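Long-range contacts in 5-carboxyvanillate decarboxylase (Sphingomonas paucimobilis, PDB 4L6D), which probably removes the 5-carboxyl group of 5-carboxyvanillate to yield vanillate, as a manganese-binding member of the amidohydrolase superfamily: residues G168-I173 / R220-L225; G213-F218 / R264-I269; A279-I284 / T312-E317. One frame throughout, in Å; residues are numbered along the deposited sequence. Where two conformers were deposited one is given.

Contact 1 (G168-I173 / R220-L225)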
loop_
_atom_site.group_PDB
_atom_site.type_symbol
_atom_site.label_atom_id
_atom_site.label_comp_id
_atom_site.label_asym_id
_atom_site.label_seq_id
_atom_site.Cartn_x
_atom_site.Cartn_y
_atom_site.Cartn_z
ATOM N N GLY A 168 -2.493 -11.649 -26.917
ATOM C CA GLY A 168 -3.574 -10.687 -26.789
ATOM C C GLY A 168 -4.431 -10.880 -25.541
ATOM O O GLY A 168 -5.361 -10.105 -25.299
ATOM N N LEU A 169 -4.127 -11.899 -24.746
ATOM C CA LEU A 169 -4.870 -12.152 -23.501
ATOM C C LEU A 169 -4.448 -11.217 -22.378
ATOM O O LEU A 169 -3.252 -11.008 -22.138
ATOM C CB LEU A 169 -4.666 -13.596 -23.033
ATOM C CG LEU A 169 -5.188 -14.695 -23.966
ATOM C CD1 LEU A 169 -4.927 -16.048 -23.347
ATOM C CD2 LEU A 169 -6.679 -14.506 -24.247
ATOM N N ALA A 170 -5.435 -10.687 -21.662
ATOM C CA ALA A 170 -5.165 -9.929 -20.453
ATOM C C ALA A 170 -4.725 -10.873 -19.331
ATOM O O ALA A 170 -5.240 -11.986 -19.218
ATOM C CB ALA A 170 -6.397 -9.141 -20.041
ATOM N N LEU A 171 -3.761 -10.433 -18.524
ATOM C CA LEU A 171 -3.305 -11.216 -17.376
ATOM C C LEU A 171 -3.802 -10.606 -16.076
ATOM O O LEU A 171 -3.441 -9.482 -15.727
ATOM C CB LEU A 171 -1.779 -11.286 -17.349
ATOM C CG LEU A 171 -1.182 -11.953 -16.104
ATOM C CD1 LEU A 171 -1.510 -13.450 -16.057
ATOM C CD2 LEU A 171 0.323 -11.747 -16.074
ATOM N N TYR A 172 -4.637 -11.353 -15.360
ATOM C CA TYR A 172 -5.076 -10.951 -14.032
ATOM C C TYR A 172 -3.985 -11.371 -13.062
ATOM O O TYR A 172 -3.705 -12.562 -12.928
ATOM C CB TYR A 172 -6.392 -11.662 -13.696
ATOM C CG TYR A 172 -7.268 -10.972 -12.667
ATOM C CD1 TYR A 172 -6.780 -10.643 -11.405
ATOM C CD2 TYR A 172 -8.598 -10.669 -12.959
ATOM C CE1 TYR A 172 -7.591 -10.033 -10.460
ATOM C CE2 TYR A 172 -9.418 -10.058 -12.032
ATOM C CZ TYR A 172 -8.905 -9.732 -10.789
ATOM O OH TYR A 172 -9.731 -9.124 -9.882
ATOM N N ILE A 173 -3.330 -10.405 -12.425
ATOM C CA ILE A 173 -2.368 -10.744 -11.378
ATOM C C ILE A 173 -3.089 -10.689 -10.047
ATOM O O ILE A 173 -3.234 -9.621 -9.436
ATOM C CB ILE A 173 -1.106 -9.851 -11.386
ATOM C CG1 ILE A 173 -0.393 -9.957 -12.738
ATOM C CG2 ILE A 173 -0.160 -10.302 -10.282
ATOM C CD1 ILE A 173 0.840 -9.056 -12.864
ATOM N N ARG A 220 2.150 -3.817 -25.399
ATOM C CA ARG A 220 0.761 -4.234 -25.596
ATOM C C ARG A 220 0.233 -5.171 -24.508
ATOM O O ARG A 220 -0.871 -5.688 -24.631
ATOM C CB ARG A 220 0.565 -4.903 -26.957
ATOM C CG ARG A 220 0.882 -3.999 -28.130
ATOM C CD ARG A 220 -0.268 -3.063 -28.437
ATOM N NE ARG A 220 -1.496 -3.758 -28.823
ATOM C CZ ARG A 220 -1.752 -4.235 -30.039
ATOM N NH1 ARG A 220 -0.859 -4.120 -31.012
ATOM N NH2 ARG A 220 -2.907 -4.840 -30.280
ATOM N N LEU A 221 1.004 -5.401 -23.447
ATOM C CA LEU A 221 0.493 -6.169 -22.319
ATOM C C LEU A 221 -0.741 -5.524 -21.704
ATOM O O LEU A 221 -0.810 -4.295 -21.578
ATOM C CB LEU A 221 1.540 -6.252 -21.220
ATOM C CG LEU A 221 2.649 -7.270 -21.359
ATOM C CD1 LEU A 221 3.576 -7.137 -20.160
ATOM C CD2 LEU A 221 2.060 -8.687 -21.443
ATOM N N LYS A 222 -1.711 -6.346 -21.308
ATOM C CA LYS A 222 -2.802 -5.857 -20.475
ATOM C C LYS A 222 -2.801 -6.642 -19.169
ATOM O O LYS A 222 -2.853 -7.875 -19.171
ATOM C CB LYS A 222 -4.159 -5.967 -21.172
ATOM C CG LYS A 222 -5.331 -5.362 -20.381
ATOM C CD LYS A 222 -5.285 -3.817 -20.346
ATOM C CE LYS A 222 -5.779 -3.223 -21.661
ATOM N NZ LYS A 222 -5.486 -1.762 -21.781
ATOM N N ILE A 223 -2.709 -5.907 -18.071
ATOM C CA ILE A 223 -2.663 -6.462 -16.721
ATOM C C ILE A 223 -3.906 -6.014 -15.966
ATOM O O ILE A 223 -4.328 -4.859 -16.076
ATOM C CB ILE A 223 -1.412 -5.959 -15.962
ATOM C CG1 ILE A 223 -0.130 -6.213 -16.770
ATOM C CG2 ILE A 223 -1.342 -6.569 -14.546
ATOM C CD1 ILE A 223 0.179 -7.675 -17.030
ATOM N N VAL A 224 -4.507 -6.926 -15.206
ATOM C CA VAL A 224 -5.671 -6.579 -14.405
ATOM C C VAL A 224 -5.352 -6.828 -12.927
ATOM O O VAL A 224 -4.775 -7.862 -12.571
ATOM C CB VAL A 224 -6.907 -7.379 -14.855
ATOM C CG1 VAL A 224 -8.070 -7.168 -13.884
ATOM C CG2 VAL A 224 -7.324 -6.972 -16.289
ATOM N N LEU A 225 -5.685 -5.851 -12.085
ATOM C CA LEU A 225 -5.492 -5.969 -10.640
ATOM C C LEU A 225 -6.805 -5.818 -9.885
ATOM O O LEU A 225 -7.553 -4.855 -10.102
ATOM C CB LEU A 225 -4.521 -4.894 -10.151
ATOM C CG LEU A 225 -3.091 -4.960 -10.678
ATOM C CD1 LEU A 225 -2.323 -3.760 -10.123
ATOM C CD2 LEU A 225 -2.405 -6.246 -10.252
HETATM O O HOH W 1 -1.694 -8.819 -22.744
#

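Contact 2 (G213-F218 / R264-I269)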
loop_
_atom_site.group_PDB
_atom_site.type_symbol
_atom_site.label_atom_id
_atom_site.label_comp_id
_atom_site.label_asym_id
_atom_site.label_seq_id
_atom_site.Cartn_x
_atom_site.Cartn_y
_atom_site.Cartn_z
ATOM N N GLY A 213 10.526 -1.069 -16.446
ATOM C CA GLY A 213 10.388 -0.830 -17.873
ATOM C C GLY A 213 9.793 -1.995 -18.638
ATOM O O GLY A 213 9.905 -2.068 -19.862
ATOM N N LEU A 214 9.133 -2.898 -17.921
ATOM C CA LEU A 214 8.549 -4.073 -18.558
ATOM C C LEU A 214 7.555 -3.662 -19.640
ATOM O O LEU A 214 7.427 -4.327 -20.661
ATOM C CB LEU A 214 7.866 -4.962 -17.515
ATOM C CG LEU A 214 7.384 -6.326 -18.015
ATOM C CD1 LEU A 214 8.563 -7.261 -18.273
ATOM C CD2 LEU A 214 6.402 -6.946 -17.013
ATOM N N PHE A 215 6.860 -2.551 -19.415
ATOM C CA PHE A 215 5.867 -2.092 -20.382
ATOM C C PHE A 215 6.415 -1.270 -21.544
ATOM O O PHE A 215 5.676 -0.958 -22.471
ATOM C CB PHE A 215 4.693 -1.424 -19.672
ATOM C CG PHE A 215 4.072 -2.318 -18.634
ATOM C CD1 PHE A 215 3.208 -3.331 -19.010
ATOM C CD2 PHE A 215 4.412 -2.186 -17.283
ATOM C CE1 PHE A 215 2.650 -4.191 -18.048
ATOM C CE2 PHE A 215 3.862 -3.030 -16.328
ATOM C CZ PHE A 215 2.983 -4.032 -16.712
ATOM N N ASP A 216 7.707 -0.938 -21.512
ATOM C CA ASP A 216 8.367 -0.464 -22.727
ATOM C C ASP A 216 8.809 -1.669 -23.557
ATOM O O ASP A 216 8.802 -1.619 -24.788
ATOM C CB ASP A 216 9.563 0.438 -22.421
ATOM C CG ASP A 216 9.143 1.835 -21.997
ATOM O OD1 ASP A 216 7.960 2.215 -22.196
ATOM O OD2 ASP A 216 10.011 2.559 -21.474
ATOM N N ARG A 217 9.192 -2.748 -22.885
ATOM C CA ARG A 217 9.594 -3.966 -23.585
ATOM C C ARG A 217 8.388 -4.656 -24.217
ATOM O O ARG A 217 8.473 -5.158 -25.337
ATOM C CB ARG A 217 10.301 -4.917 -22.620
ATOM C CG ARG A 217 10.859 -6.168 -23.264
ATOM C CD ARG A 217 11.576 -7.024 -22.232
ATOM N NE ARG A 217 12.881 -6.477 -21.873
ATOM C CZ ARG A 217 14.013 -6.780 -22.503
ATOM N NH1 ARG A 217 14.000 -7.620 -23.532
ATOM N NH2 ARG A 217 15.155 -6.239 -22.111
ATOM N N PHE A 218 7.270 -4.678 -23.494
ATOM C CA PHE A 218 6.042 -5.318 -23.973
ATOM C C PHE A 218 4.868 -4.351 -23.856
ATOM O O PHE A 218 4.021 -4.485 -22.959
ATOM C CB PHE A 218 5.735 -6.590 -23.174
ATOM C CG PHE A 218 6.876 -7.571 -23.106
ATOM C CD1 PHE A 218 7.263 -8.298 -24.220
ATOM C CD2 PHE A 218 7.539 -7.788 -21.908
ATOM C CE1 PHE A 218 8.318 -9.211 -24.147
ATOM C CE2 PHE A 218 8.583 -8.698 -21.826
ATOM C CZ PHE A 218 8.968 -9.418 -22.951
ATOM N N ARG A 264 -2.448 3.594 -16.539
ATOM C CA ARG A 264 -3.678 3.813 -17.291
ATOM C C ARG A 264 -3.657 3.114 -18.656
ATOM O O ARG A 264 -4.703 2.654 -19.125
ATOM C CB ARG A 264 -3.965 5.310 -17.469
ATOM C CG ARG A 264 -4.275 6.048 -16.166
ATOM C CD ARG A 264 -4.663 7.512 -16.427
ATOM N NE ARG A 264 -4.416 8.336 -15.243
ATOM C CZ ARG A 264 -3.268 8.951 -14.981
ATOM N NH1 ARG A 264 -2.251 8.871 -15.830
ATOM N NH2 ARG A 264 -3.137 9.673 -13.875
ATOM N N ARG A 265 -2.488 3.022 -19.293
ATOM C CA ARG A 265 -2.402 2.414 -20.626
ATOM C C ARG A 265 -2.479 0.899 -20.558
ATOM O O ARG A 265 -3.194 0.266 -21.348
ATOM C CB ARG A 265 -1.098 2.818 -21.330
ATOM C CG ARG A 265 -1.027 2.389 -22.795
ATOM C CD ARG A 265 0.337 2.699 -23.431
ATOM N NE ARG A 265 1.371 1.837 -22.862
ATOM C CZ ARG A 265 2.631 1.775 -23.275
ATOM N NH1 ARG A 265 3.052 2.527 -24.283
ATOM N NH2 ARG A 265 3.468 0.931 -22.678
ATOM N N ASN A 266 -1.724 0.322 -19.627
ATOM C CA ASN A 266 -1.517 -1.130 -19.575
ATOM C C ASN A 266 -2.307 -1.890 -18.523
ATOM O O ASN A 266 -2.330 -3.127 -18.554
ATOM C CB ASN A 266 -0.030 -1.437 -19.401
ATOM C CG ASN A 266 0.790 -1.035 -20.610
ATOM O OD1 ASN A 266 1.414 0.035 -20.640
ATOM N ND2 ASN A 266 0.785 -1.889 -21.633
ATOM N N PHE A 267 -2.937 -1.178 -17.591
ATOM C CA PHE A 267 -3.682 -1.852 -16.529
ATOM C C PHE A 267 -5.159 -1.503 -16.547
ATOM O O PHE A 267 -5.558 -0.436 -17.015
ATOM C CB PHE A 267 -3.150 -1.472 -15.138
ATOM C CG PHE A 267 -1.772 -1.992 -14.830
ATOM C CD1 PHE A 267 -0.664 -1.479 -15.467
ATOM C CD2 PHE A 267 -1.594 -2.939 -13.841
ATOM C CE1 PHE A 267 0.617 -1.941 -15.155
ATOM C CE2 PHE A 267 -0.320 -3.403 -13.514
ATOM C CZ PHE A 267 0.782 -2.905 -14.177
ATOM N N ALA A 268 -5.951 -2.422 -15.995
ATOM C CA ALA A 268 -7.321 -2.140 -15.582
ATOM C C ALA A 268 -7.474 -2.764 -14.201
ATOM O O ALA A 268 -6.636 -3.576 -13.778
ATOM C CB ALA A 268 -8.341 -2.738 -16.570
ATOM N N ILE A 269 -8.529 -2.379 -13.494
ATOM C CA ILE A 269 -8.723 -2.826 -12.119
ATOM C C ILE A 269 -10.102 -3.427 -11.922
ATOM O O ILE A 269 -11.006 -3.206 -12.726
ATOM C CB ILE A 269 -8.499 -1.684 -11.081
ATOM C CG1 ILE A 269 -9.635 -0.653 -11.111
ATOM C CG2 ILE A 269 -7.170 -0.989 -11.334
ATOM C CD1 ILE A 269 -9.618 0.277 -9.902
HETATM O O HOH W 2 5.955 1.929 -24.268
#

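Contact 3 (A279-I284 / T312-E317)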
loop_
_atom_site.group_PDB
_atom_site.type_symbol
_atom_site.label_atom_id
_atom_site.label_comp_id
_atom_site.label_asym_id
_atom_site.label_seq_id
_atom_site.Cartn_x
_atom_site.Cartn_y
_atom_site.Cartn_z
ATOM N N ALA A 279 -14.372 4.782 -3.051
ATOM C CA ALA A 279 -13.172 4.287 -3.713
ATOM C C ALA A 279 -13.464 4.033 -5.186
ATOM O O ALA A 279 -12.597 4.220 -6.041
ATOM C CB ALA A 279 -12.664 3.004 -3.044
ATOM N N LEU A 280 -14.687 3.596 -5.476
ATOM C CA LEU A 280 -15.096 3.354 -6.866
ATOM C C LEU A 280 -15.102 4.670 -7.635
ATOM O O LEU A 280 -14.558 4.749 -8.747
ATOM C CB LEU A 280 -16.492 2.715 -6.923
ATOM C CG LEU A 280 -17.117 2.582 -8.318
ATOM C CD1 LEU A 280 -16.255 1.695 -9.200
ATOM C CD2 LEU A 280 -18.536 2.030 -8.232
ATOM N N ARG A 281 -15.710 5.699 -7.046
ATOM C CA ARG A 281 -15.746 7.025 -7.655
ATOM C C ARG A 281 -14.345 7.590 -7.905
ATOM O O ARG A 281 -14.076 8.140 -8.976
ATOM C CB ARG A 281 -16.560 7.989 -6.784
ATOM C CG ARG A 281 -18.057 7.944 -7.039
ATOM C CD ARG A 281 -18.820 8.956 -6.176
ATOM N NE ARG A 281 -19.325 8.372 -4.934
ATOM C CZ ARG A 281 -18.800 8.584 -3.729
ATOM N NH1 ARG A 281 -19.327 8.000 -2.658
ATOM N NH2 ARG A 281 -17.751 9.384 -3.592
ATOM N N TYR A 282 -13.460 7.453 -6.918
ATOM C CA TYR A 282 -12.075 7.900 -7.043
ATOM C C TYR A 282 -11.382 7.189 -8.224
ATOM O O TYR A 282 -10.704 7.814 -9.049
ATOM C CB TYR A 282 -11.295 7.642 -5.731
ATOM C CG TYR A 282 -9.812 7.879 -5.933
ATOM C CD1 TYR A 282 -9.265 9.147 -5.763
ATOM C CD2 TYR A 282 -8.974 6.855 -6.368
ATOM C CE1 TYR A 282 -7.930 9.382 -6.003
ATOM C CE2 TYR A 282 -7.637 7.083 -6.622
ATOM C CZ TYR A 282 -7.122 8.344 -6.441
ATOM O OH TYR A 282 -5.793 8.594 -6.697
ATOM N N SER A 283 -11.568 5.877 -8.311
ATOM C CA SER A 283 -10.900 5.088 -9.343
ATOM C C SER A 283 -11.387 5.442 -10.744
ATOM O O SER A 283 -10.585 5.582 -11.677
ATOM C CB SER A 283 -11.071 3.594 -9.070
ATOM O OG SER A 283 -10.459 3.290 -7.825
ATOM N N ILE A 284 -12.698 5.611 -10.891
ATOM C CA ILE A 284 -13.252 6.056 -12.164
ATOM C C ILE A 284 -12.679 7.412 -12.565
ATOM O O ILE A 284 -12.336 7.627 -13.727
ATOM C CB ILE A 284 -14.778 6.112 -12.116
ATOM C CG1 ILE A 284 -15.347 4.691 -11.978
ATOM C CG2 ILE A 284 -15.339 6.816 -13.370
ATOM C CD1 ILE A 284 -16.836 4.662 -11.615
ATOM N N THR A 312 -26.348 -0.136 -6.672
ATOM C CA THR A 312 -26.672 1.123 -6.016
ATOM C C THR A 312 -25.584 2.187 -6.169
ATOM O O THR A 312 -25.663 3.231 -5.519
ATOM C CB THR A 312 -26.929 0.938 -4.513
ATOM O OG1 THR A 312 -25.732 0.445 -3.885
ATOM C CG2 THR A 312 -28.078 -0.042 -4.280
ATOM N N ALA A 313 -24.588 1.948 -7.019
ATOM C CA ALA A 313 -23.486 2.910 -7.135
ATOM C C ALA A 313 -23.986 4.260 -7.669
ATOM O O ALA A 313 -24.779 4.307 -8.623
ATOM C CB ALA A 313 -22.395 2.363 -8.010
ATOM N N PRO A 314 -23.525 5.363 -7.058
ATOM C CA PRO A 314 -23.984 6.703 -7.440
ATOM C C PRO A 314 -23.215 7.223 -8.653
ATOM O O PRO A 314 -22.441 8.183 -8.577
ATOM C CB PRO A 314 -23.699 7.533 -6.188
ATOM C CG PRO A 314 -22.533 6.864 -5.567
ATOM C CD PRO A 314 -22.716 5.388 -5.827
ATOM N N ILE A 315 -23.445 6.547 -9.773
ATOM C CA ILE A 315 -22.825 6.855 -11.051
ATOM C C ILE A 315 -23.914 6.700 -12.109
ATOM O O ILE A 315 -24.913 6.015 -11.878
ATOM C CB ILE A 315 -21.635 5.903 -11.343
ATOM C CG1 ILE A 315 -22.109 4.445 -11.324
ATOM C CG2 ILE A 315 -20.520 6.142 -10.336
ATOM C CD1 ILE A 315 -21.002 3.414 -11.503
ATOM N N PRO A 316 -23.749 7.351 -13.269
ATOM C CA PRO A 316 -24.772 7.266 -14.314
ATOM C C PRO A 316 -24.943 5.834 -14.802
ATOM O O PRO A 316 -24.012 5.036 -14.668
ATOM C CB PRO A 316 -24.203 8.158 -15.431
ATOM C CG PRO A 316 -23.308 9.113 -14.719
ATOM C CD PRO A 316 -22.688 8.317 -13.606
ATOM N N GLU A 317 -26.105 5.514 -15.355
ATOM C CA GLU A 317 -26.400 4.148 -15.789
ATOM C C GLU A 317 -25.437 3.640 -16.858
ATOM O O GLU A 317 -25.076 2.456 -16.862
ATOM C CB GLU A 317 -27.840 4.041 -16.287
ATOM C CG GLU A 317 -28.871 4.064 -15.166
ATOM C CD GLU A 317 -28.667 2.931 -14.169
ATOM O OE1 GLU A 317 -28.950 1.769 -14.520
ATOM O OE2 GLU A 317 -28.230 3.202 -13.036
#

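Contact 1 (G168-I173 / R220-L225)
L171 and Y172 pair with I223 and V224 in parallel register, the short strands 171-173 and 223-225 running 34° apart and joined by backbone hydrogen bonds from L171 N to K222 O (2.8 Å), V224 N to L171 O (2.8 Å) and I173 N to V224 O (2.9 Å). A water then links L169 O to K222 N. On one face of the sheet V224 meets Y172: CG1, anti to the backbone N (chi1 172°), lies over the tyrosine ring, 3.9 Å from its centroid and displaced toward the rim beside CD2 and CE2, a CH-pi contact. The hydroxyl of Y172 hydrogen-bonds to E8, a manganese ligand, and to T270. On the other face L171 and I223 lie side by side, L171 CB 4.1 Å from I223 CD1, and I223 CG2 packs on I173 CD1 at 3.7 Å. A phenylalanine in place of Y172 would probably keep the ring packed on V224 but leave E8 OE1 and T270 OG1 without their shared hydroxyl partner. With a methyl against its face and two polar partners at its hydroxyl, Y172 is a second-shell group, consistent with helping to position the metal-binding carboxylate of E8.

Contact 2 (G213-F218 / R264-I269)
F215 meets F267 in an offset edge-to-face pair, the edge of F267 turned to the face of F215, with ring centroids 5.2 Å apart and planes at 62°. F215 CZ lies 3.5 Å from both CE1 and CZ of F267. Next to this pair the amide of N266 slides past F215 in the opposite direction, its plane 31° from that of the ring, with N266 CG 3.7 Å from F215 CD1. The guanidinium of R265 comes to the backbone of the same phenylalanine, and F215 O lies at its edge, 2.9 Å from R265 NH2.

A second layer fixes these groups. R265, its chain bent at chi3 (69°), grips N266 OD1 side-on with two nitrogens, NE at 2.9 Å and NH2 at 3.0 Å. The oxygen lies in the guanidinium plane; NH2 approaches it in the amide plane on a lone pair, whereas NE stands above that plane. At the other end of the amide, N266 ND2 donates to P219 O and L221 O, so both polar ends are used and the rotation of the group is set. A water accepts from R265 NH1 at 3.0 Å and donates to D216 OD1 at 2.9 Å, joining opposite charges that do not touch; Y262 OH also hydrogen-bonds to D216 OD1. Farther out, M209 and I210 of helix 197-211 pack on F215, and F263 stacks with F267.

The contact thus ties the short helix 214-217 to the junction of helix 259-266 with strand 267-270. Aromatic packing sits beside a buried amide whose oxygen takes two donors from one arginine, and the positive charge nearby would probably polarise that carbonyl.

Contact 3 (A279-I284 / T312-E317)
L280 and I284, one turn apart on helix 277-287, both start their side chains toward the loop 312-316, L280 meeting A313 and I315, and I284 meeting I315. L280 uses a single methyl: CD2 lies 3.9 Å from A313 CB and 4.3 Å from I315 CD1, so it bridges the two loop residues. I284 and I315 are inclined to each other, CD1 of the former reaching CG2 of the latter at 4.2 Å. With chi1 at 58°, I315 CG1 sits between its backbone N and carbonyl carbon; CG2, anti to the carbonyl carbon, is the branch that meets I284. At the margin R281 was modelled in two conformers, so its details are less certain. In the one given, R281 and P314 stand at about a right angle, P314 CG 3.6 Å from R281 NE and at the edge of the guanidinium, and R281 NH2 forms a salt bridge to E285 of the second subunit.

P314 is the centre of an inverse gamma turn, with a weak bond from I315 N to A313 O, and this tight bend brings A313 and I315 to the same helix. The contact is peripheral packing of a TIM barrel: the helix between strands 267-270 and 292-293 is joined, by apolar side chains, to the loop connecting helices 303-311 and 317-331.

In the fold
Contacts 1 and 2, with centres about 9 Å apart, share the barrel sheet: strand 223-225 of contact 1 lies between 171-174 and 267-270, and I223 N is 2.8 Å from N266 O, a probable hydrogen bond. Contact 3 is peripheral, its centre about 23 Å from that of contact 1 and 24 Å from that of contact 2; it touches contact 2 where I269 CD1 packs on S283 CB at 3.7 Å, as strand 267-270 leads on to helix 277-287. Contact 1 is nearest the metal site, the side chain of Y172 lying about 7 Å from a manganese ion and 9 Å from a bound vanillate. R264, in segment 264-269 but not part of the contact, touches a different vanillate.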